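Local coordinates for protein L-fuculose phosphate aldolase (Streptococcus pneumoniae, PDB 4C24) that is a zinc-binding protein of the class II aldolase and adducin family, with an alpha/beta fold of the AraD-like clan and four chains in the assembly, at residues Ile14-Lys19 with Gln167-Ala172; Gly30-Val35 with Tyr81-Gln86; Pro115-Met120 with Lys184-Ala189; Gly151-Leu156 with Phe173-Glu178. One frame throughout, in Å; residues are numbered along the deposited sequence.

Interaction 1. Residues Ile14-Lys19 with Gln167-Ala172; sequences IKYGKK and QNLLNA
Tyr-16 carries most of this contact, laying one face of its ring over the first turn of the helix that starts at Leu-169. The side chain leaves helix 7-22 with CG anti to its own carbonyl carbon (chi1 -77°), and this lays the ring over Leu-169 and Leu-170. Leu-169 CB makes a CH-pi contact with the face, 4.1 Å from the ring centroid. Its closest ring atom is Tyr-16 CD2, at 3.7 Å. The carbonyl carbon of Leu-169 also lies above the middle of the ring, so backbone as well as side chain covers that face. Further out, Tyr-16 CZ is 3.7 Å from Leu-170 CA. The hydroxyl comes close to the base of the next leucine, with Tyr-16 OH 3.2 Å from Leu-170 CB. The two segments exchange no hydrogen bonds, and the contact rests on van der Waals and CH-pi packing. The helix end that receives the ring is capped. Asn-168 is the N-cap, and its OD1 accepts from Asn-171 N at 3.0 Å, almost in line with the side-chain C=O (170°). Leu-169 is buried further by Ala-95 and Ile-97 of strand 95-99, by Val-35 of strand 32-37, and by Glu-12 and Leu-13. Tyr-16 also touches Leu-33. Helix 7-22 and the start of helix 169-192 thus pack together against two neighbouring strands of the sheet.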
loop_
_atom_site.group_PDB
_atom_site.type_symbol
_atom_site.label_atom_id
_atom_site.label_comp_id
_atom_site.label_asym_id
_atom_site.label_seq_id
_atom_site.Cartn_x
_atom_site.Cartn_y
_atom_site.Cartn_z
ATOM N N ILE A 14 -19.978 1.492 15.856
ATOM C CA ILE A 14 -20.004 2.141 14.555
ATOM C C ILE A 14 -18.690 2.854 14.267
ATOM O O ILE A 14 -18.136 2.727 13.173
ATOM C CB ILE A 14 -21.177 3.134 14.486
ATOM C CG1 ILE A 14 -22.471 2.385 14.745
ATOM C CG2 ILE A 14 -21.220 3.847 13.138
ATOM C CD1 ILE A 14 -22.649 1.223 13.819
ATOM N N LYS A 15 -18.190 3.592 15.259
ATOM C CA LYS A 15 -16.933 4.317 15.145
ATOM C C LYS A 15 -15.791 3.366 14.764
ATOM O O LYS A 15 -15.077 3.621 13.791
ATOM C CB LYS A 15 -16.611 5.014 16.461
ATOM C CG LYS A 15 -15.301 5.783 16.486
ATOM C CD LYS A 15 -14.988 6.224 17.909
ATOM C CE LYS A 15 -13.510 6.526 18.122
ATOM N NZ LYS A 15 -13.095 7.807 17.487
ATOM N N TYR A 16 -15.645 2.270 15.511
ATOM C CA TYR A 16 -14.535 1.336 15.254
ATOM C C TYR A 16 -14.674 0.528 13.982
ATOM O O TYR A 16 -13.665 0.192 13.377
ATOM C CB TYR A 16 -14.225 0.485 16.481
ATOM C CG TYR A 16 -13.459 1.307 17.488
ATOM C CD1 TYR A 16 -12.084 1.496 17.356
ATOM C CD2 TYR A 16 -14.122 1.985 18.525
ATOM C CE1 TYR A 16 -11.366 2.268 18.251
ATOM C CE2 TYR A 16 -13.410 2.772 19.430
ATOM C CZ TYR A 16 -12.033 2.921 19.281
ATOM O OH TYR A 16 -11.313 3.694 20.164
ATOM N N GLY A 17 -15.900 0.223 13.587
ATOM C CA GLY A 17 -16.220 -0.324 12.266
ATOM C C GLY A 17 -15.640 0.547 11.181
ATOM O O GLY A 17 -14.894 0.088 10.321
ATOM N N LYS A 18 -15.961 1.838 11.237
ATOM C CA LYS A 18 -15.412 2.781 10.307
ATOM C C LYS A 18 -13.892 2.843 10.362
ATOM O O LYS A 18 -13.255 2.901 9.313
ATOM C CB LYS A 18 -16.005 4.170 10.556
ATOM C CG LYS A 18 -17.485 4.207 10.297
ATOM C CD LYS A 18 -18.007 5.591 10.614
ATOM C CE LYS A 18 -19.436 5.673 10.167
ATOM N NZ LYS A 18 -19.871 7.092 10.234
ATOM N N LYS A 19 -13.316 2.855 11.567
ATOM C CA LYS A 19 -11.847 2.932 11.733
ATOM C C LYS A 19 -11.157 1.762 11.036
ATOM O O LYS A 19 -10.106 1.939 10.421
ATOM C CB LYS A 19 -11.414 2.987 13.200
ATOM N N GLN A 167 -10.232 -5.441 26.795
ATOM C CA GLN A 167 -11.108 -4.810 27.792
ATOM C C GLN A 167 -12.109 -3.827 27.194
ATOM O O GLN A 167 -13.170 -3.583 27.783
ATOM C CB GLN A 167 -10.276 -4.114 28.861
ATOM N N ASN A 168 -11.760 -3.235 26.060
ATOM C CA ASN A 168 -12.628 -2.295 25.355
ATOM C C ASN A 168 -12.255 -2.243 23.884
ATOM O O ASN A 168 -11.264 -2.869 23.469
ATOM C CB ASN A 168 -12.564 -0.902 26.006
ATOM C CG ASN A 168 -11.148 -0.383 26.139
ATOM O OD1 ASN A 168 -10.322 -0.556 25.247
ATOM N ND2 ASN A 168 -10.861 0.255 27.255
ATOM N N LEU A 169 -13.042 -1.527 23.094
ATOM C CA LEU A 169 -12.865 -1.509 21.638
ATOM C C LEU A 169 -11.589 -0.824 21.204
ATOM O O LEU A 169 -10.960 -1.268 20.250
ATOM C CB LEU A 169 -14.046 -0.886 20.911
ATOM C CG LEU A 169 -15.270 -1.771 20.810
ATOM C CD1 LEU A 169 -16.453 -0.912 20.399
ATOM C CD2 LEU A 169 -15.096 -2.919 19.812
ATOM N N LEU A 170 -11.215 0.269 21.866
ATOM C CA LEU A 170 -9.931 0.908 21.555
ATOM C C LEU A 170 -8.767 -0.094 21.637
ATOM O O LEU A 170 -7.969 -0.180 20.703
ATOM C CB LEU A 170 -9.686 2.126 22.460
ATOM C CG LEU A 170 -8.451 2.990 22.162
ATOM C CD1 LEU A 170 -8.722 4.450 22.499
ATOM C CD2 LEU A 170 -7.252 2.485 22.939
ATOM N N ASN A 171 -8.704 -0.852 22.728
ATOM C CA ASN A 171 -7.642 -1.840 22.929
ATOM C C ASN A 171 -7.794 -3.015 21.972
ATOM O O ASN A 171 -6.791 -3.483 21.420
ATOM C CB ASN A 171 -7.572 -2.335 24.380
ATOM C CG ASN A 171 -7.234 -1.237 25.374
ATOM O OD1 ASN A 171 -6.987 -0.091 25.008
ATOM N ND2 ASN A 171 -7.219 -1.594 26.645
ATOM N N ALA A 172 -9.022 -3.485 21.748
ATOM C CA ALA A 172 -9.243 -4.554 20.748
ATOM C C ALA A 172 -8.759 -4.109 19.364
ATOM O O ALA A 172 -8.101 -4.866 18.644
ATOM C CB ALA A 172 -10.696 -4.988 20.699
#

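Interaction 2. Residues Gly30-Val35 with Tyr81-Gln86; sequences GGNLSV and YMHLIQ. With SO4 (sulfate ion), chain E.
Ser-34 and His-83 mark the nearest backbone approach, 7.1 Å between their CA atoms, and the axes of strand 32-35 and helix 81-86 come within 9.3 Å and run 29° apart, in roughly the same direction. The imidazole of His-83 bridges the gap. Its CG is anti to the carbonyl carbon (chi1 -69°), which carries the ring to the strand, and both ring nitrogens are bonded there. His-83 NE2 donates to Asn-32 OD1 at 2.8 Å. The amide and ring planes are 62° apart, and the donor lies a little outside the carbonyl plane. At the other nitrogen, Ser-34 OG and His-83 ND1 are 2.7 Å apart in a hydrogen bond that either could donate. Ser-34 OG is also bonded to Tyr-87 OH. Two bonds at the ring edge, from alternate strand residues, should fix the rotation of the imidazole. The other branch of the amide meets a sulfate: Asn-32 ND2 donates to sulfate O4 at 2.9 Å. Ser-48, Gly-49, Ser-77 and Ser-78 also bond this ion. The Asn-32 side chain is about 5 Å from the zinc, and Gly-30 belongs to the zinc site with His-98, His-100 and His-160. In the sheet, strand 32-37 lies between strands 42-45 and 95-99. Asn-32 and Ser-34 face helix 80-89, while Leu-33 points away and packs on helix 7-22.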
loop_
_atom_site.group_PDB
_atom_site.type_symbol
_atom_site.label_atom_id
_atom_site.label_comp_id
_atom_site.label_asym_id
_atom_site.label_seq_id
_atom_site.Cartn_x
_atom_site.Cartn_y
_atom_site.Cartn_z
ATOM N N GLY A 30 -17.329 -9.626 5.916
ATOM C CA GLY A 30 -17.105 -10.731 6.838
ATOM C C GLY A 30 -16.546 -10.318 8.187
ATOM O O GLY A 30 -16.304 -11.181 9.028
ATOM N N GLY A 31 -16.347 -9.006 8.389
ATOM C CA GLY A 31 -15.803 -8.458 9.636
ATOM C C GLY A 31 -16.914 -8.055 10.582
ATOM O O GLY A 31 -18.040 -7.801 10.154
ATOM N N ASN A 32 -16.615 -8.023 11.869
ATOM C CA ASN A 32 -17.678 -7.741 12.867
ATOM C C ASN A 32 -17.070 -7.294 14.175
ATOM O O ASN A 32 -15.922 -7.584 14.479
ATOM C CB ASN A 32 -18.683 -8.907 13.056
ATOM C CG ASN A 32 -18.084 -10.253 12.695
ATOM O OD1 ASN A 32 -17.399 -10.856 13.512
ATOM N ND2 ASN A 32 -18.338 -10.719 11.471
ATOM N N LEU A 33 -17.846 -6.552 14.955
ATOM C CA LEU A 33 -17.381 -6.047 16.229
ATOM C C LEU A 33 -18.476 -6.270 17.245
ATOM O O LEU A 33 -19.676 -6.212 16.920
ATOM C CB LEU A 33 -17.097 -4.534 16.191
ATOM C CG LEU A 33 -16.105 -4.026 15.154
ATOM C CD1 LEU A 33 -16.740 -3.888 13.765
ATOM C CD2 LEU A 33 -15.458 -2.727 15.586
ATOM N N SER A 34 -18.053 -6.454 18.483
ATOM C CA SER A 34 -18.989 -6.570 19.575
ATOM C C SER A 34 -18.405 -6.023 20.860
ATOM O O SER A 34 -17.181 -5.863 21.012
ATOM C CB SER A 34 -19.373 -8.033 19.768
ATOM O OG SER A 34 -18.317 -8.741 20.372
ATOM N N VAL A 35 -19.327 -5.697 21.773
ATOM C CA VAL A 35 -18.973 -5.383 23.144
ATOM C C VAL A 35 -19.902 -6.151 24.061
ATOM O O VAL A 35 -21.058 -6.416 23.721
ATOM C CB VAL A 35 -19.086 -3.870 23.493
ATOM C CG1 VAL A 35 -17.879 -3.096 22.978
ATOM C CG2 VAL A 35 -20.414 -3.287 23.013
ATOM N N TYR A 81 -21.953 -16.021 17.379
ATOM C CA TYR A 81 -21.651 -17.020 18.382
ATOM C C TYR A 81 -20.152 -17.156 18.633
ATOM O O TYR A 81 -19.731 -17.392 19.774
ATOM C CB TYR A 81 -22.333 -18.336 18.050
ATOM C CG TYR A 81 -22.133 -19.403 19.092
ATOM C CD1 TYR A 81 -22.495 -19.220 20.429
ATOM C CD2 TYR A 81 -21.580 -20.619 18.724
ATOM C CE1 TYR A 81 -22.321 -20.212 21.378
ATOM C CE2 TYR A 81 -21.380 -21.608 19.660
ATOM C CZ TYR A 81 -21.737 -21.422 20.977
ATOM O OH TYR A 81 -21.549 -22.390 21.913
ATOM N N MET A 82 -19.351 -16.863 17.612
ATOM C CA MET A 82 -17.910 -16.798 17.832
ATOM C C MET A 82 -17.551 -15.704 18.838
ATOM O O MET A 82 -16.690 -15.865 19.679
ATOM C CB MET A 82 -17.169 -16.625 16.515
ATOM C CG MET A 82 -15.693 -16.393 16.691
ATOM S SD MET A 82 -14.752 -16.585 15.167
ATOM C CE MET A 82 -15.446 -15.213 14.236
ATOM N N HIS A 83 -18.275 -14.570 18.796
ATOM C CA HIS A 83 -18.048 -13.557 19.808
ATOM C C HIS A 83 -18.616 -13.956 21.154
ATOM O O HIS A 83 -17.923 -13.898 22.183
ATOM C CB HIS A 83 -18.764 -12.227 19.404
ATOM C CG HIS A 83 -18.161 -11.535 18.222
ATOM N ND1 HIS A 83 -17.592 -10.278 18.296
ATOM C CD2 HIS A 83 -17.998 -11.949 16.936
ATOM C CE1 HIS A 83 -17.152 -9.924 17.100
ATOM N NE2 HIS A 83 -17.351 -10.937 16.261
ATOM N N LEU A 84 -19.881 -14.385 21.153
ATOM C CA LEU A 84 -20.574 -14.696 22.388
ATOM C C LEU A 84 -19.871 -15.765 23.240
ATOM O O LEU A 84 -19.768 -15.624 24.457
ATOM C CB LEU A 84 -22.008 -15.094 22.091
ATOM C CG LEU A 84 -22.937 -15.208 23.298
ATOM C CD1 LEU A 84 -23.064 -13.879 24.063
ATOM C CD2 LEU A 84 -24.294 -15.760 22.879
ATOM N N ILE A 85 -19.351 -16.819 22.589
ATOM C CA ILE A 85 -18.710 -17.887 23.357
ATOM C C ILE A 85 -17.446 -17.397 24.078
ATOM O O ILE A 85 -17.087 -17.899 25.147
ATOM C CB ILE A 85 -18.426 -19.111 22.466
ATOM C CG1 ILE A 85 -18.232 -20.352 23.332
ATOM C CG2 ILE A 85 -17.269 -18.865 21.495
ATOM C CD1 ILE A 85 -18.005 -21.606 22.509
ATOM N N GLN A 86 -16.778 -16.385 23.514
ATOM C CA GLN A 86 -15.675 -15.781 24.219
ATOM C C GLN A 86 -16.165 -15.137 25.501
ATOM O O GLN A 86 -15.595 -15.322 26.550
ATOM C CB GLN A 86 -14.933 -14.770 23.348
ATOM C CG GLN A 86 -14.410 -15.335 22.032
ATOM C CD GLN A 86 -13.108 -16.124 22.197
ATOM O OE1 GLN A 86 -12.445 -16.056 23.235
ATOM N NE2 GLN A 86 -12.701 -16.803 21.129
HETATM S S SO4 E . -21.131 -10.547 8.892
HETATM O O1 SO4 E . -22.337 -11.397 8.984
HETATM O O2 SO4 E . -20.019 -11.433 8.530
HETATM O O3 SO4 E . -21.449 -9.564 7.838
HETATM O O4 SO4 E . -20.822 -9.904 10.188
#

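Interaction 3. Residues Pro115-Met120 with Lys184-Ala189; sequences PASHYM and KIYCLA. With SO4 (sulfate ion), chain D; SO4 (sulfate ion), chain B.
Pro-115 and Tyr-186 make the main apolar contact, with the proline ring set over one face of the phenol. Pro-115 CD sits above the ring centre, 3.5 Å from the Tyr-186 centroid and 14° off the normal, a CH-pi contact. Pro-115 CG lies toward one side of the ring, 3.5 Å from Tyr-186 CE1. The tyrosine reaches the loop because CG is anti to its backbone N (chi1 179°). Ser-117 OG approaches the same ring obliquely, 3.3 Å from Tyr-186 CD1, in van der Waals contact. Hydrogen bonds act within the loop. An inverse gamma turn centred on Ala-116 carries a weak bond from Ser-117 N to Pro-115 O. Met-120 N donates to His-118 ND1 at 3.0 Å, which should limit the rotation of that imidazole. Ionic contacts lie away from the loop, at Lys-184. The extended Lys-184 gives NZ to two sulfates, at 2.8 Å from O4 of one and 3.0 Å from O3 of the other. Thr-102 of this chain, Thr-102 and Lys-184 of the second subunit and Lys-184 of the third also bond these ions. Other loop residues reach the second subunit. His-118 NE2 bonds His-160 O of the second subunit, and Tyr-119 meets the His-160 ring of that subunit edge-to-face. His-160 is a zinc ligand, so this loop lies beside a neighbour's metal site, at an interface of the tetramer.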
loop_
_atom_site.group_PDB
_atom_site.type_symbol
_atom_site.label_atom_id
_atom_site.label_comp_id
_atom_site.label_asym_id
_atom_site.label_seq_id
_atom_site.Cartn_x
_atom_site.Cartn_y
_atom_site.Cartn_z
ATOM N N PRO A 115 4.833 -16.145 15.519
ATOM C CA PRO A 115 5.712 -16.082 16.671
ATOM C C PRO A 115 6.229 -14.683 16.955
ATOM O O PRO A 115 5.900 -13.753 16.214
ATOM C CB PRO A 115 6.885 -16.984 16.248
ATOM C CG PRO A 115 6.969 -16.750 14.781
ATOM C CD PRO A 115 5.581 -16.384 14.276
ATOM N N ALA A 116 7.040 -14.553 18.006
ATOM C CA ALA A 116 7.581 -13.277 18.465
ATOM C C ALA A 116 8.801 -12.796 17.680
ATOM O O ALA A 116 9.861 -12.527 18.272
ATOM C CB ALA A 116 7.912 -13.360 19.939
ATOM N N SER A 117 8.652 -12.636 16.367
ATOM C CA SER A 117 9.703 -11.996 15.579
ATOM C C SER A 117 9.768 -10.500 15.855
ATOM O O SER A 117 10.795 -9.893 15.662
ATOM C CB SER A 117 9.563 -12.276 14.075
ATOM O OG SER A 117 8.215 -12.169 13.632
ATOM N N HIS A 118 8.637 -9.920 16.278
ATOM C CA HIS A 118 8.618 -8.551 16.764
ATOM C C HIS A 118 8.046 -8.535 18.157
ATOM O O HIS A 118 7.048 -9.227 18.426
ATOM C CB HIS A 118 7.769 -7.678 15.854
ATOM C CG HIS A 118 7.994 -6.222 16.080
ATOM N ND1 HIS A 118 7.435 -5.546 17.143
ATOM C CD2 HIS A 118 8.764 -5.326 15.415
ATOM C CE1 HIS A 118 7.837 -4.282 17.107
ATOM N NE2 HIS A 118 8.649 -4.124 16.075
ATOM N N TYR A 119 8.653 -7.752 19.048
ATOM C CA TYR A 119 8.232 -7.748 20.455
ATOM C C TYR A 119 6.792 -7.272 20.702
ATOM O O TYR A 119 6.197 -7.620 21.714
ATOM C CB TYR A 119 9.203 -6.973 21.335
ATOM C CG TYR A 119 9.018 -5.487 21.327
ATOM C CD1 TYR A 119 8.144 -4.904 22.226
ATOM C CD2 TYR A 119 9.703 -4.672 20.425
ATOM C CE1 TYR A 119 7.945 -3.541 22.240
ATOM C CE2 TYR A 119 9.496 -3.290 20.437
ATOM C CZ TYR A 119 8.622 -2.746 21.361
ATOM O OH TYR A 119 8.414 -1.385 21.364
ATOM N N MET A 120 6.249 -6.498 19.762
ATOM C CA MET A 120 4.907 -5.934 19.955
ATOM C C MET A 120 3.790 -6.961 19.974
ATOM O O MET A 120 2.649 -6.676 20.350
ATOM C CB MET A 120 4.621 -4.856 18.919
ATOM C CG MET A 120 5.318 -3.552 19.228
ATOM S SD MET A 120 4.801 -2.791 20.779
ATOM C CE MET A 120 3.035 -2.797 20.608
ATOM N N LYS A 184 2.631 -9.104 9.195
ATOM C CA LYS A 184 3.280 -8.556 8.020
ATOM C C LYS A 184 4.805 -8.609 8.145
ATOM O O LYS A 184 5.474 -9.065 7.221
ATOM C CB LYS A 184 2.771 -7.122 7.741
ATOM C CG LYS A 184 3.386 -6.552 6.466
ATOM C CD LYS A 184 2.754 -5.217 6.138
ATOM C CE LYS A 184 3.336 -4.639 4.868
ATOM N NZ LYS A 184 2.569 -3.395 4.515
ATOM N N ILE A 185 5.348 -8.144 9.268
ATOM C CA ILE A 185 6.791 -8.167 9.481
ATOM C C ILE A 185 7.278 -9.613 9.356
ATOM O O ILE A 185 8.291 -9.864 8.693
ATOM C CB ILE A 185 7.187 -7.581 10.849
ATOM C CG1 ILE A 185 6.835 -6.076 10.930
ATOM C CG2 ILE A 185 8.660 -7.833 11.181
ATOM C CD1 ILE A 185 7.510 -5.236 9.881
ATOM N N TYR A 186 6.558 -10.526 9.988
ATOM C CA TYR A 186 7.003 -11.944 10.007
ATOM C C TYR A 186 7.002 -12.500 8.596
ATOM O O TYR A 186 7.973 -13.183 8.173
ATOM C CB TYR A 186 6.089 -12.751 10.891
ATOM C CG TYR A 186 6.421 -14.222 10.985
ATOM C CD1 TYR A 186 7.647 -14.631 11.440
ATOM C CD2 TYR A 186 5.486 -15.174 10.642
ATOM C CE1 TYR A 186 7.918 -15.977 11.553
ATOM C CE2 TYR A 186 5.743 -16.528 10.744
ATOM C CZ TYR A 186 6.964 -16.910 11.210
ATOM O OH TYR A 186 7.231 -18.265 11.304
ATOM N N CYS A 187 5.940 -12.272 7.853
ATOM C CA CYS A 187 5.851 -12.800 6.494
ATOM C C CYS A 187 6.928 -12.221 5.589
ATOM O O CYS A 187 7.582 -12.920 4.815
ATOM C CB CYS A 187 4.475 -12.476 5.908
ATOM S SG CYS A 187 3.167 -13.529 6.535
ATOM N N LEU A 188 7.117 -10.911 5.655
ATOM C CA LEU A 188 8.113 -10.266 4.843
ATOM C C LEU A 188 9.512 -10.758 5.229
ATOM O O LEU A 188 10.368 -10.962 4.342
ATOM C CB LEU A 188 8.028 -8.732 4.983
ATOM C CG LEU A 188 6.747 -8.153 4.433
ATOM C CD1 LEU A 188 6.775 -6.658 4.689
ATOM C CD2 LEU A 188 6.478 -8.400 2.994
ATOM N N ALA A 189 9.760 -10.952 6.523
ATOM C CA ALA A 189 11.081 -11.443 6.945
ATOM C C ALA A 189 11.291 -12.830 6.378
ATOM O O ALA A 189 12.405 -13.117 5.937
ATOM C CB ALA A 189 11.209 -11.436 8.449
HETATM S S SO4 D . -0.989 -4.252 2.998
HETATM O O1 SO4 D . -2.327 -4.802 3.287
HETATM O O2 SO4 D . -1.174 -2.809 2.711
HETATM O O3 SO4 D . -0.181 -4.434 4.215
HETATM O O4 SO4 D . -0.395 -4.962 1.844
HETATM S S SO4 B . 4.438 -0.636 2.819
HETATM O O1 SO4 B . 4.574 -0.385 4.266
HETATM O O2 SO4 B . 3.331 0.226 2.340
HETATM O O3 SO4 B . 5.708 -0.232 2.195
HETATM O O4 SO4 B . 4.151 -2.067 2.583
#

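Interaction 4. Residues Gly151-Leu156 with Phe173-Glu178; sequences GRRAVL and FNIVEE. With EDO (1,2-ethanediol), chain F.
Ile-175 is the side chain that reaches from helix 169-192 to Arg-153 and Ala-154. From CB it forks. The CG2 branch, anti to the backbone N, meets the chain just where the strand begins: Ile-175 CG2 is 4.0 Å from Ala-154 CB and 3.9 Å from Arg-153 O. The other branch runs out through CG1, which stands anti to the carbonyl carbon (chi1 -64°). Its tip, Ile-175 CD1, rests against the aliphatic part of Arg-153, 3.9 Å from Arg-153 CB and equally far from CD. The two side chains cross at about a right angle. The contact is apolar, and the charged end of the arginine is held elsewhere, with Arg-153 NH2 bonded to Asp-92 O. Nearby, the Arg-152 guanidinium holds 1,2-ethanediol by two bonds, Arg-152 NH1 to O2 at 3.0 Å and Arg-152 NH2 to O1 at 2.9 Å, and NH2 also makes a salt bridge with Asp-127. Strand 154-157 lies between strands 161-166 and 130-131. Ile-175 also packs on Ala-164 and Ala-166 of strand 161-166, so it bears on two adjacent strands. Val-155, the next strand residue, packs instead on Ala-148 and Met-149 of helix 139-149.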
loop_
_atom_site.group_PDB
_atom_site.type_symbol
_atom_site.label_atom_id
_atom_site.label_comp_id
_atom_site.label_asym_id
_atom_site.label_seq_id
_atom_site.Cartn_x
_atom_site.Cartn_y
_atom_site.Cartn_z
ATOM N N GLY A 151 -5.621 -18.144 26.691
ATOM C CA GLY A 151 -4.334 -17.607 27.115
ATOM C C GLY A 151 -3.764 -16.527 26.211
ATOM O O GLY A 151 -2.620 -16.110 26.373
ATOM N N ARG A 152 -4.578 -16.066 25.265
ATOM C CA ARG A 152 -4.160 -15.058 24.302
ATOM C C ARG A 152 -5.273 -14.051 24.132
ATOM O O ARG A 152 -6.419 -14.305 24.523
ATOM C CB ARG A 152 -3.865 -15.685 22.941
ATOM C CG ARG A 152 -2.789 -16.779 22.957
ATOM C CD ARG A 152 -1.406 -16.228 23.279
ATOM N NE ARG A 152 -0.378 -17.258 23.093
ATOM C CZ ARG A 152 -0.050 -18.144 24.011
ATOM N NH1 ARG A 152 -0.622 -18.123 25.204
ATOM N NH2 ARG A 152 0.872 -19.050 23.723
ATOM N N ARG A 153 -4.931 -12.936 23.511
ATOM C CA ARG A 153 -5.918 -11.919 23.149
ATOM C C ARG A 153 -6.159 -11.832 21.645
ATOM O O ARG A 153 -6.883 -10.951 21.172
ATOM C CB ARG A 153 -5.511 -10.562 23.722
ATOM C CG ARG A 153 -5.765 -10.454 25.219
ATOM C CD ARG A 153 -5.623 -9.033 25.728
ATOM N NE ARG A 153 -6.594 -8.792 26.791
ATOM C CZ ARG A 153 -6.838 -7.604 27.328
ATOM N NH1 ARG A 153 -6.172 -6.529 26.913
ATOM N NH2 ARG A 153 -7.756 -7.492 28.281
ATOM N N ALA A 154 -5.575 -12.746 20.862
ATOM C CA ALA A 154 -5.891 -12.827 19.450
ATOM C C ALA A 154 -5.708 -14.251 18.998
ATOM O O ALA A 154 -4.989 -15.006 19.650
ATOM C CB ALA A 154 -5.014 -11.895 18.634
ATOM N N VAL A 155 -6.356 -14.579 17.893
ATOM C CA VAL A 155 -6.254 -15.910 17.287
ATOM C C VAL A 155 -6.470 -15.789 15.792
ATOM O O VAL A 155 -7.267 -14.967 15.337
ATOM C CB VAL A 155 -7.243 -16.917 17.923
ATOM C CG1 VAL A 155 -8.687 -16.565 17.642
ATOM C CG2 VAL A 155 -6.994 -18.334 17.447
ATOM N N LEU A 156 -5.720 -16.546 14.994
ATOM C CA LEU A 156 -5.978 -16.642 13.575
ATOM C C LEU A 156 -7.034 -17.725 13.272
ATOM O O LEU A 156 -7.048 -18.805 13.879
ATOM C CB LEU A 156 -4.671 -16.916 12.809
ATOM C CG LEU A 156 -3.473 -16.012 13.097
ATOM C CD1 LEU A 156 -2.253 -16.430 12.293
ATOM C CD2 LEU A 156 -3.869 -14.557 12.851
ATOM N N PHE A 173 -9.075 -2.872 18.977
ATOM C CA PHE A 173 -8.638 -2.337 17.702
ATOM C C PHE A 173 -7.110 -2.295 17.647
ATOM O O PHE A 173 -6.506 -2.673 16.622
ATOM C CB PHE A 173 -9.253 -0.923 17.481
ATOM C CG PHE A 173 -8.828 -0.272 16.200
ATOM C CD1 PHE A 173 -7.657 0.484 16.160
ATOM C CD2 PHE A 173 -9.545 -0.456 15.021
ATOM C CE1 PHE A 173 -7.220 1.054 14.975
ATOM C CE2 PHE A 173 -9.110 0.113 13.827
ATOM C CZ PHE A 173 -7.953 0.874 13.811
ATOM N N ASN A 174 -6.471 -1.885 18.740
ATOM C CA ASN A 174 -5.017 -1.779 18.797
ATOM C C ASN A 174 -4.387 -3.141 18.624
ATOM O O ASN A 174 -3.364 -3.270 17.971
ATOM C CB ASN A 174 -4.541 -1.188 20.119
ATOM C CG ASN A 174 -3.031 -1.047 20.167
ATOM O OD1 ASN A 174 -2.448 -0.230 19.454
ATOM N ND2 ASN A 174 -2.388 -1.868 20.987
ATOM N N ILE A 175 -5.014 -4.148 19.226
ATOM C CA ILE A 175 -4.518 -5.540 19.054
ATOM C C ILE A 175 -4.621 -5.983 17.597
ATOM O O ILE A 175 -3.673 -6.563 17.056
ATOM C CB ILE A 175 -5.227 -6.534 19.990
ATOM C CG1 ILE A 175 -4.882 -6.167 21.445
ATOM C CG2 ILE A 175 -4.821 -7.987 19.655
ATOM C CD1 ILE A 175 -5.662 -6.913 22.498
ATOM N N VAL A 176 -5.734 -5.711 16.931
ATOM C CA VAL A 176 -5.875 -6.091 15.533
ATOM C C VAL A 176 -4.773 -5.408 14.721
ATOM O O VAL A 176 -4.069 -6.019 13.917
ATOM C CB VAL A 176 -7.269 -5.763 14.931
ATOM C CG1 VAL A 176 -7.263 -5.986 13.417
ATOM C CG2 VAL A 176 -8.358 -6.612 15.574
ATOM N N GLU A 177 -4.611 -4.117 14.938
ATOM C CA GLU A 177 -3.613 -3.380 14.215
ATOM C C GLU A 177 -2.215 -3.919 14.434
ATOM O O GLU A 177 -1.459 -4.067 13.471
ATOM C CB GLU A 177 -3.676 -1.917 14.640
ATOM C CG GLU A 177 -2.851 -0.967 13.814
ATOM C CD GLU A 177 -3.149 0.455 14.215
ATOM O OE1 GLU A 177 -2.670 0.868 15.285
ATOM O OE2 GLU A 177 -3.879 1.124 13.465
ATOM N N GLU A 178 -1.874 -4.188 15.689
ATOM C CA GLU A 178 -0.539 -4.642 16.036
ATOM C C GLU A 178 -0.290 -6.067 15.568
ATOM O O GLU A 178 0.795 -6.370 15.061
ATOM C CB GLU A 178 -0.298 -4.531 17.532
ATOM C CG GLU A 178 1.161 -4.336 17.868
ATOM C CD GLU A 178 1.764 -3.123 17.171
ATOM O OE1 GLU A 178 1.069 -2.099 16.983
ATOM O OE2 GLU A 178 2.944 -3.197 16.807
HETATM C C1 EDO F . 0.501 -22.135 25.802
HETATM O O1 EDO F . 1.608 -21.483 25.184
HETATM C C2 EDO F . 0.363 -21.583 27.209
HETATM O O2 EDO F . 0.295 -20.157 27.140
#

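Overall arrangement
Helix 169-192 joins three of the four contacts. Interaction 1 uses its start, interaction 4 the next turns and interaction 3 a region near its far end, so the centres of interactions 1 and 3 are about 24 Å apart. Interactions 1 and 4 touch, as when Tyr-16 CD1 meets Phe-173 CB at 3.7 Å. Interaction 2 lies within the chain span closed by interaction 1 and meets it where Leu-33 and Val-35 pack on Tyr-16 and Leu-169. It comes before interactions 3 and 4 along the chain, and shares the mixed sheet with interaction 4. The long helix thus packs on the sheet at its start and meets other subunits from its middle to its far end.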